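Local atomic coordinates of BAT-2 beta-lactamase (Bacillus atrophaeus, PDB entry 6W5G), a protein that hydrolyses the amide bond of beta-lactam antibiotics as a class D serine beta-lactamase, probably giving its Bacillus host resistance to them. Residues A[41-46]-A[252-257]; A[31-36]-A[57-62]. All coordinates share one frame; numbering follows the deposited sequence.

The modelled chain starts at Ser-31; residues 31-36 lie against the edge of the six-stranded antiparallel sheet, and the chain then passes the terminal helix before entering strand 48-54. Interaction 2 comes first: residues 31-36 meet 57-62 after the chain has turned back through strand 48-54, closing a short loop at the edge strand 59-63. Interaction 1 joins 41-46, the approach to strand 48-54, to 252-257 on the C-terminal helix 248-261, and so spans most of the chain. Because 41-46 lies between the two segments of interaction 2 and its partner 252-257 lies beyond 57-62, the two loops cross. Centred about 18 Å apart and not touching, they together tie the N-terminal segment to sheet edge and terminal helix.

Interaction 1 of 2, residues A[41-46]-A[252-257]; sequences EFFKDR and KNITTD
Ile-254 projects from its helix into the middle of this contact, where its two branches part, CG2 toward the phenylalanines and CD1 toward Arg-46. CG2, anti to the backbone N, lies obliquely against the far end of the Phe-43 ring, 3.7 Å from Phe-43 CZ, and 4.1 Å from Phe-42 CB. The other branch passes Phe-42 O with CG1 and meets Arg-46 tip to tip, Ile-254 CD1 lying 3.7 Å from Arg-46 CD; the extended arginine adds its aliphatic part to the apolar patch. One turn on, Asp-257 lies over one face of the Phe-42 ring, its CB 3.5 Å from Phe-42 CE1 and its carboxylate plane tilted 40° from the ring. No hydrogen bond crosses, so the fit rests on van der Waals contact. The arrangement belongs to the penicillin-binding-protein/beta-lactamase fold, in which the C-terminal helix, here 248-261, packs on the antiparallel sheet: Thr-255, on the sheet side, touches Phe-227 and Phe-240. Phe-43 continues toward that sheet by stacking on Tyr-63. On the loop side, Glu-41 CG sandwiches the Phe-42 ring from the opposite face, 3.6 Å above its centre, and Glu-41 OE2 forms a salt bridge with Lys-261 of the same helix. A type II turn, closed by Arg-46 N donating to Phe-43 O, brings the arginine back to the helix. Beside it, Lys-44 NZ donates to an in-plane lone pair of Glu-41 O at 2.9 Å.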
loop_
_atom_site.group_PDB
_atom_site.type_symbol
_atom_site.label_atom_id
_atom_site.label_comp_id
_atom_site.label_asym_id
_atom_site.label_seq_id
_atom_site.Cartn_x
_atom_site.Cartn_y
_atom_site.Cartn_z
ATOM N N GLU A 41 16.292 15.680 5.907
ATOM C CA GLU A 41 16.420 15.424 7.336
ATOM C C GLU A 41 15.791 14.104 7.754
ATOM O O GLU A 41 16.207 13.524 8.762
ATOM C CB GLU A 41 15.852 16.591 8.157
ATOM C CG GLU A 41 14.333 16.791 8.071
ATOM C CD GLU A 41 13.914 17.758 6.962
ATOM O OE1 GLU A 41 14.465 17.668 5.842
ATOM O OE2 GLU A 41 13.036 18.612 7.217
ATOM N N PHE A 42 14.816 13.599 7.003
ATOM C CA PHE A 42 14.138 12.378 7.415
ATOM C C PHE A 42 14.803 11.117 6.892
ATOM O O PHE A 42 14.409 10.016 7.291
ATOM C CB PHE A 42 12.658 12.436 7.036
ATOM C CG PHE A 42 11.955 13.616 7.627
ATOM C CD1 PHE A 42 11.767 13.700 9.001
ATOM C CD2 PHE A 42 11.511 14.658 6.825
ATOM C CE1 PHE A 42 11.132 14.787 9.561
ATOM C CE2 PHE A 42 10.872 15.745 7.382
ATOM C CZ PHE A 42 10.681 15.811 8.752
ATOM N N PHE A 43 15.815 11.251 6.037
ATOM C CA PHE A 43 16.514 10.102 5.476
ATOM C C PHE A 43 17.979 10.048 5.892
ATOM O O PHE A 43 18.763 9.318 5.283
ATOM C CB PHE A 43 16.354 10.058 3.956
ATOM C CG PHE A 43 14.964 9.703 3.507
ATOM C CD1 PHE A 43 14.595 8.373 3.339
ATOM C CD2 PHE A 43 14.024 10.692 3.259
ATOM C CE1 PHE A 43 13.311 8.033 2.920
ATOM C CE2 PHE A 43 12.742 10.363 2.838
ATOM C CZ PHE A 43 12.383 9.029 2.671
ATOM N N LYS A 44 18.363 10.799 6.919
ATOM C CA LYS A 44 19.736 10.729 7.402
ATOM C C LYS A 44 20.039 9.330 7.931
ATOM O O LYS A 44 19.265 8.760 8.704
ATOM C CB LYS A 44 19.964 11.772 8.495
ATOM C CG LYS A 44 19.665 13.203 8.078
ATOM C CD LYS A 44 20.039 14.174 9.193
ATOM C CE LYS A 44 18.819 14.793 9.851
ATOM N NZ LYS A 44 18.207 13.895 10.862
ATOM N N ASP A 45 21.166 8.770 7.495
ATOM C CA ASP A 45 21.597 7.414 7.853
ATOM C C ASP A 45 20.640 6.341 7.356
ATOM O O ASP A 45 20.669 5.212 7.850
ATOM C CB ASP A 45 21.844 7.245 9.359
ATOM C CG ASP A 45 22.688 8.352 9.937
ATOM O OD1 ASP A 45 23.687 8.729 9.286
ATOM O OD2 ASP A 45 22.359 8.835 11.043
ATOM N N ARG A 46 19.790 6.670 6.385
ATOM C CA ARG A 46 18.870 5.715 5.791
ATOM C C ARG A 46 19.093 5.669 4.287
ATOM O O ARG A 46 19.626 6.606 3.685
ATOM C CB ARG A 46 17.408 6.096 6.059
ATOM C CG ARG A 46 17.045 6.213 7.534
ATOM C CD ARG A 46 15.536 6.361 7.694
ATOM N NE ARG A 46 15.092 6.455 9.087
ATOM C CZ ARG A 46 14.910 5.412 9.894
ATOM N NH1 ARG A 46 15.147 4.179 9.467
ATOM N NH2 ARG A 46 14.489 5.601 11.136
ATOM N N LYS A 252 6.230 4.505 7.463
ATOM C CA LYS A 252 5.042 5.291 7.760
ATOM C C LYS A 252 5.401 6.531 8.567
ATOM O O LYS A 252 4.888 7.624 8.296
ATOM C CB LYS A 252 4.015 4.432 8.501
ATOM C CG LYS A 252 2.738 5.189 8.847
ATOM C CD LYS A 252 1.734 4.313 9.561
ATOM C CE LYS A 252 0.618 5.178 10.138
ATOM N NZ LYS A 252 -0.435 4.391 10.837
ATOM N N ASN A 253 6.289 6.379 9.558
ATOM C CA ASN A 253 6.655 7.510 10.406
ATOM C C ASN A 253 7.416 8.571 9.618
ATOM O O ASN A 253 7.226 9.772 9.843
ATOM C CB ASN A 253 7.476 7.022 11.602
ATOM C CG ASN A 253 6.647 6.217 12.590
ATOM O OD1 ASN A 253 5.413 6.257 12.567
ATOM N ND2 ASN A 253 7.324 5.478 13.467
ATOM N N ILE A 254 8.282 8.151 8.690
ATOM C CA ILE A 254 8.922 9.107 7.789
ATOM C C ILE A 254 7.862 9.868 7.008
ATOM O O ILE A 254 7.920 11.100 6.884
ATOM C CB ILE A 254 9.903 8.384 6.845
ATOM C CG1 ILE A 254 11.133 7.897 7.610
ATOM C CG2 ILE A 254 10.313 9.299 5.686
ATOM C CD1 ILE A 254 11.950 6.876 6.864
ATOM N N THR A 255 6.863 9.141 6.487
ATOM C CA THR A 255 5.817 9.760 5.676
ATOM C C THR A 255 5.029 10.773 6.485
ATOM O O THR A 255 4.840 11.918 6.052
ATOM C CB THR A 255 4.863 8.699 5.130
ATOM O OG1 THR A 255 5.597 7.699 4.421
ATOM C CG2 THR A 255 3.874 9.344 4.170
ATOM N N THR A 256 4.555 10.371 7.666
ATOM C CA THR A 256 3.759 11.305 8.456
ATOM C C THR A 256 4.589 12.495 8.927
ATOM O O THR A 256 4.063 13.608 9.000
ATOM C CB THR A 256 3.012 10.602 9.599
ATOM O OG1 THR A 256 3.938 9.929 10.469
ATOM C CG2 THR A 256 2.029 9.589 9.024
ATOM N N ASP A 257 5.881 12.291 9.221
ATOM C CA ASP A 257 6.740 13.422 9.573
ATOM C C ASP A 257 6.795 14.436 8.433
ATOM O O ASP A 257 6.715 15.648 8.663
ATOM C CB ASP A 257 8.156 12.942 9.912
ATOM C CG ASP A 257 8.276 12.393 11.333
ATOM O OD1 ASP A 257 7.311 12.525 12.119
ATOM O OD2 ASP A 257 9.341 11.816 11.667
#

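Interaction 2 of 2, residues A[31-36]-A[57-62]; sequences SVNVSK and KDKTFI
Lys-57 opens the contact with a chain extended beyond CG that carries NZ to the first modelled residue, where it donates to Ser-31 OG at 2.4 Å, shorter than an ordinary N-H...O bond and to be read with caution at this exposed chain start. A water that donates to Val-32 O also accepts, weakly, from Lys-57 NZ. A G1 beta bulge, with Asp-58 and Lys-59 set against Asp-54, leads into edge strand 59-63. Lys-59 CB packs 3.7 Å from Val-34 CG2, and bends at chi3 (75°) and chi4 (147°) turn the amine to Asn-33, where NZ donates to OD1 at 3.0 Å. The same OD1 accepts from Ser-35 N at 3.0 Å, completing an Asx turn at the start of the 3-10 segment 34-35. Thr-60 points away, its OG1 hydrogen-bonded to His-53 ND1. Phe-61, paired through its backbone with Leu-52, brings CB to 3.3 Å from Val-34 O; its ring reaches Leu-37 and Val-39. Val-34, buried, rests on Leu-52 and Asp-54, so the N-terminal segment lies across the sheet edge. Asn-33 OD1 is thus shared by an ammonium and the turn N-H, both out of the carboxamide plane, while a second water accepting from Asn-33 ND2 and Lys-59 NZ closes a ring that should fix the amide's orientation; the nearby charge probably raises the polarity of its C=O.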
loop_
_atom_site.group_PDB
_atom_site.type_symbol
_atom_site.label_atom_id
_atom_site.label_comp_id
_atom_site.label_asym_id
_atom_site.label_seq_id
_atom_site.Cartn_x
_atom_site.Cartn_y
_atom_site.Cartn_z
ATOM N N SER A 31 -0.775 27.000 -0.121
ATOM C CA SER A 31 -0.639 25.556 -0.297
ATOM C C SER A 31 0.786 25.178 -0.699
ATOM O O SER A 31 1.497 25.967 -1.315
ATOM C CB SER A 31 -1.643 25.043 -1.334
ATOM O OG SER A 31 -1.344 25.545 -2.628
ATOM N N VAL A 32 1.190 23.955 -0.353
ATOM C CA VAL A 32 2.572 23.538 -0.562
ATOM C C VAL A 32 2.879 23.455 -2.054
ATOM O O VAL A 32 2.035 23.050 -2.865
ATOM C CB VAL A 32 2.834 22.204 0.162
ATOM C CG1 VAL A 32 1.855 21.137 -0.297
ATOM C CG2 VAL A 32 4.270 21.744 -0.043
ATOM N N ASN A 33 4.089 23.869 -2.427
ATOM C CA ASN A 33 4.610 23.679 -3.778
ATOM C C ASN A 33 5.544 22.477 -3.705
ATOM O O ASN A 33 6.665 22.584 -3.203
ATOM C CB ASN A 33 5.353 24.930 -4.241
ATOM C CG ASN A 33 5.915 24.793 -5.646
ATOM O OD1 ASN A 33 6.057 23.685 -6.168
ATOM N ND2 ASN A 33 6.258 25.922 -6.256
ATOM N N VAL A 34 5.093 21.331 -4.224
ATOM C CA VAL A 34 5.859 20.099 -4.023
ATOM C C VAL A 34 7.201 20.116 -4.749
ATOM O O VAL A 34 8.107 19.360 -4.379
ATOM C CB VAL A 34 5.047 18.817 -4.320
ATOM C CG1 VAL A 34 3.757 18.786 -3.490
ATOM C CG2 VAL A 34 4.785 18.661 -5.809
ATOM N N SER A 35 7.355 20.955 -5.779
ATOM C CA SER A 35 8.654 21.054 -6.442
ATOM C C SER A 35 9.728 21.621 -5.523
ATOM O O SER A 35 10.918 21.434 -5.792
ATOM C CB SER A 35 8.577 21.866 -7.742
ATOM O OG SER A 35 7.389 21.580 -8.461
ATOM N N LYS A 36 9.345 22.321 -4.455
ATOM C CA LYS A 36 10.296 22.909 -3.519
ATOM C C LYS A 36 10.434 22.100 -2.233
ATOM O O LYS A 36 11.000 22.601 -1.256
ATOM C CB LYS A 36 9.933 24.363 -3.204
ATOM C CG LYS A 36 9.635 25.232 -4.412
ATOM C CD LYS A 36 9.841 26.700 -4.058
ATOM C CE LYS A 36 10.472 27.483 -5.211
ATOM N NZ LYS A 36 9.496 27.729 -6.309
ATOM N N LYS A 57 -2.397 20.106 -8.769
ATOM C CA LYS A 57 -1.414 20.856 -9.537
ATOM C C LYS A 57 -0.613 19.979 -10.483
ATOM O O LYS A 57 0.142 20.510 -11.306
ATOM C CB LYS A 57 -0.496 21.642 -8.603
ATOM C CG LYS A 57 -1.276 22.553 -7.692
ATOM C CD LYS A 57 -0.400 23.219 -6.666
ATOM C CE LYS A 57 -1.268 23.863 -5.593
ATOM N NZ LYS A 57 -0.469 24.774 -4.734
ATOM N N ASP A 58 -0.780 18.663 -10.389
ATOM C CA ASP A 58 -0.147 17.711 -11.298
ATOM C C ASP A 58 1.371 17.871 -11.330
ATOM O O ASP A 58 1.984 18.047 -12.384
ATOM C CB ASP A 58 -0.755 17.780 -12.696
ATOM C CG ASP A 58 -0.860 16.424 -13.345
ATOM O OD1 ASP A 58 -0.265 15.458 -12.815
ATOM O OD2 ASP A 58 -1.533 16.322 -14.389
ATOM N N LYS A 59 1.981 17.799 -10.149
ATOM C CA LYS A 59 3.421 17.906 -9.990
ATOM C C LYS A 59 3.884 16.789 -9.068
ATOM O O LYS A 59 3.182 16.449 -8.165
ATOM C CB LYS A 59 3.808 19.204 -9.340
ATOM C CG LYS A 59 3.430 20.446 -10.127
ATOM C CD LYS A 59 3.576 21.662 -9.262
ATOM C CE LYS A 59 4.998 22.033 -9.069
ATOM N NZ LYS A 59 5.034 23.502 -8.972
ATOM N N THR A 60 5.079 16.261 -9.332
ATOM C CA THR A 60 5.619 15.152 -8.561
ATOM C C THR A 60 7.002 15.508 -8.040
ATOM O O THR A 60 7.877 15.906 -8.816
ATOM C CB THR A 60 5.708 13.877 -9.412
ATOM O OG1 THR A 60 4.415 13.554 -9.941
ATOM C CG2 THR A 60 6.197 12.720 -8.565
ATOM N N PHE A 61 7.200 15.345 -6.732
ATOM C CA PHE A 61 8.509 15.450 -6.103
ATOM C C PHE A 61 9.067 14.049 -5.889
ATOM O O PHE A 61 8.343 13.143 -5.466
ATOM C CB PHE A 61 8.386 16.136 -4.737
ATOM C CG PHE A 61 9.638 16.065 -3.913
ATOM C CD1 PHE A 61 10.677 16.956 -4.142
ATOM C CD2 PHE A 61 9.787 15.098 -2.920
ATOM C CE1 PHE A 61 11.841 16.898 -3.398
ATOM C CE2 PHE A 61 10.952 15.029 -2.178
ATOM C CZ PHE A 61 11.986 15.935 -2.419
ATOM N N ILE A 62 10.359 13.872 -6.164
ATOM C CA ILE A 62 11.042 12.605 -5.918
ATOM C C ILE A 62 12.334 12.870 -5.160
ATOM O O ILE A 62 13.172 13.665 -5.609
ATOM C CB ILE A 62 11.342 11.842 -7.217
ATOM C CG1 ILE A 62 10.062 11.575 -8.008
ATOM C CG2 ILE A 62 12.045 10.528 -6.911
ATOM C CD1 ILE A 62 10.330 11.053 -9.417
HETATM O O HOH W 1 -0.351 21.957 -3.052
HETATM O O HOH W 2 7.012 25.718 -9.178
#